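Local structure of antigen 43 (Escherichia coli, 4KH3) at residues Thr119-Asp124 with Thr136-Asn141. The protein is a self-associating autotransporter adhesin whose alpha domain mediates bacterial clumping and probably contributes to biofilm formation. Numbering follows the deposited sequence.
Sequences TIINQD and TGTIVN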
loop_
_atom_site.group_PDB
_atom_site.type_symbol
_atom_site.label_atom_id
_atom_site.label_comp_id
_atom_site.label_asym_id
_atom_site.label_seq_id
_atom_site.Cartn_x
_atom_site.Cartn_y
_atom_site.Cartn_z
ATOM N N THR A 119 2.806 -8.666 -28.500
ATOM C CA THR A 119 3.005 -7.225 -28.626
ATOM C C THR A 119 3.871 -6.716 -27.470
ATOM O O THR A 119 3.633 -7.041 -26.303
ATOM C CB THR A 119 1.663 -6.440 -28.638
ATOM O OG1 THR A 119 0.882 -6.819 -29.775
ATOM C CG2 THR A 119 1.929 -4.941 -28.698
ATOM N N ILE A 120 4.889 -5.929 -27.790
ATOM C CA ILE A 120 5.652 -5.252 -26.752
ATOM C C ILE A 120 5.250 -3.785 -26.794
ATOM O O ILE A 120 5.268 -3.153 -27.852
ATOM C CB ILE A 120 7.165 -5.404 -26.943
ATOM C CG1 ILE A 120 7.568 -6.871 -26.810
ATOM C CG2 ILE A 120 7.931 -4.596 -25.902
ATOM C CD1 ILE A 120 9.039 -7.050 -26.611
ATOM N N ILE A 121 4.836 -3.263 -25.649
ATOM C CA ILE A 121 4.365 -1.897 -25.578
ATOM C C ILE A 121 5.404 -1.040 -24.872
ATOM O O ILE A 121 5.559 -1.113 -23.649
ATOM C CB ILE A 121 3.046 -1.801 -24.820
ATOM C CG1 ILE A 121 2.081 -2.918 -25.256
ATOM C CG2 ILE A 121 2.422 -0.426 -25.032
ATOM C CD1 ILE A 121 0.759 -2.937 -24.463
ATOM N N ASN A 122 6.120 -0.235 -25.649
ATOM C CA ASN A 122 7.156 0.628 -25.097
ATOM C C ASN A 122 6.701 2.068 -25.070
ATOM O O ASN A 122 5.768 2.434 -25.782
ATOM C CB ASN A 122 8.435 0.515 -25.929
ATOM C CG ASN A 122 9.059 -0.862 -25.844
ATOM O OD1 ASN A 122 9.153 -1.442 -24.768
ATOM N ND2 ASN A 122 9.463 -1.404 -26.985
ATOM N N GLN A 123 7.359 2.864 -24.229
ATOM C CA GLN A 123 7.315 4.328 -24.291
ATOM C C GLN A 123 6.014 4.927 -24.836
ATOM O O GLN A 123 5.966 5.369 -25.981
ATOM C CB GLN A 123 8.499 4.836 -25.125
ATOM C CG GLN A 123 8.747 6.332 -24.997
ATOM C CD GLN A 123 8.850 6.764 -23.555
ATOM O OE1 GLN A 123 9.889 6.586 -22.916
ATOM N NE2 GLN A 123 7.762 7.312 -23.021
ATOM N N ASP A 124 4.962 4.907 -24.020
ATOM C CA ASP A 124 3.675 5.515 -24.370
ATOM C C ASP A 124 2.889 4.855 -25.503
ATOM O O ASP A 124 1.844 5.366 -25.916
ATOM C CB ASP A 124 3.809 7.026 -24.601
ATOM C CG ASP A 124 4.147 7.765 -23.331
ATOM O OD1 ASP A 124 3.307 7.738 -22.410
ATOM O OD2 ASP A 124 5.254 8.347 -23.245
ATOM N N THR A 136 -2.223 -12.239 -26.461
ATOM C CA THR A 136 -1.426 -13.191 -25.715
ATOM C C THR A 136 0.025 -12.728 -25.687
ATOM O O THR A 136 0.495 -12.077 -26.618
ATOM C CB THR A 136 -1.480 -14.596 -26.341
ATOM O OG1 THR A 136 -0.906 -14.550 -27.650
ATOM C CG2 THR A 136 -2.914 -15.093 -26.456
ATOM N N GLY A 137 0.740 -13.097 -24.628
ATOM C CA GLY A 137 2.159 -12.824 -24.539
ATOM C C GLY A 137 2.490 -11.345 -24.592
ATOM O O GLY A 137 3.548 -10.969 -25.080
ATOM N N THR A 138 1.601 -10.495 -24.087
ATOM C CA THR A 138 1.871 -9.072 -24.144
ATOM C C THR A 138 2.909 -8.697 -23.099
ATOM O O THR A 138 2.830 -9.125 -21.949
ATOM C CB THR A 138 0.606 -8.208 -23.963
ATOM O OG1 THR A 138 -0.478 -8.763 -24.720
ATOM C CG2 THR A 138 0.878 -6.776 -24.441
ATOM N N ILE A 139 3.901 -7.922 -23.524
ATOM C CA ILE A 139 4.903 -7.358 -22.628
ATOM C C ILE A 139 4.609 -5.869 -22.504
ATOM O O ILE A 139 4.659 -5.136 -23.494
ATOM C CB ILE A 139 6.315 -7.538 -23.205
ATOM C CG1 ILE A 139 6.517 -8.984 -23.671
ATOM C CG2 ILE A 139 7.371 -7.114 -22.204
ATOM C CD1 ILE A 139 6.376 -10.014 -22.567
ATOM N N VAL A 140 4.281 -5.429 -21.296
ATOM C CA VAL A 140 3.848 -4.060 -21.063
ATOM C C VAL A 140 4.922 -3.259 -20.320
ATOM O O VAL A 140 5.165 -3.483 -19.126
ATOM C CB VAL A 140 2.536 -4.059 -20.264
ATOM C CG1 VAL A 140 1.952 -2.635 -20.176
ATOM C CG2 VAL A 140 1.539 -5.028 -20.918
ATOM N N ASN A 141 5.545 -2.316 -21.026
ATOM C CA ASN A 141 6.714 -1.591 -20.518
ATOM C C ASN A 141 6.443 -0.116 -20.230
ATOM O O ASN A 141 7.361 0.659 -19.950
ATOM C CB ASN A 141 7.898 -1.731 -21.491
ATOM C CG ASN A 141 8.473 -3.131 -21.497
ATOM O OD1 ASN A 141 8.393 -3.833 -20.492
ATOM N ND2 ASN A 141 9.047 -3.554 -22.630
HETATM O O HOH W 1 -0.129 -9.129 -27.519
HETATM O O HOH W 2 9.150 1.991 -22.158
#
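Ile120 and Ile121 pair in parallel with Ile139 and Val140 through three backbone hydrogen bonds. Ile139 N donates to Thr119 O at 2.9 Å. Ile121 N donates to Ile139 O, also at 2.9 Å and nearly straight. Asn141 N reaches Ile121 O over the same 2.9 Å but is more bent, at 146°. Ile120 turns its backbone bonds the other way, to Thr100 and Leu102 of the preceding coil.

At the next pair of residues, the amides of Asn122 and Asn141 lie in register. Both have CG anti to the carbonyl carbon, which brings the amides side by side; their planes are only 11° apart. Asn141 ND2 donates to Asn122 OD1 at 3.0 Å. The row continues both ways: Asn122 ND2 donates to Asp103 OD1, and Asn141 OD1 accepts from Asn169 ND2. Both oxygens and both amide nitrogens thus have a partner.

Water closes each end. One molecule accepts from Thr119 N, donates to Thr136 O and hydrogen-bonds Thr138 OG1. The other accepts from Gln123 N and donates to Asn141 O. The buried Thr119 OG1 is bonded to Gln108 OE1.

The apolar side chains alternate. Ile120 CG1 lies 3.9 Å from Ile139 CB on the more open face. On the buried face Ile121 CD1 meets Thr138 CG2 at 3.8 Å and, more loosely, Val140 CG2; Gln127 and Gln157 also line this side. Matching residues stacked on successive coils, with an asparagine row running from coil to coil, are characteristic of the parallel beta-helix of autotransporter passenger domains.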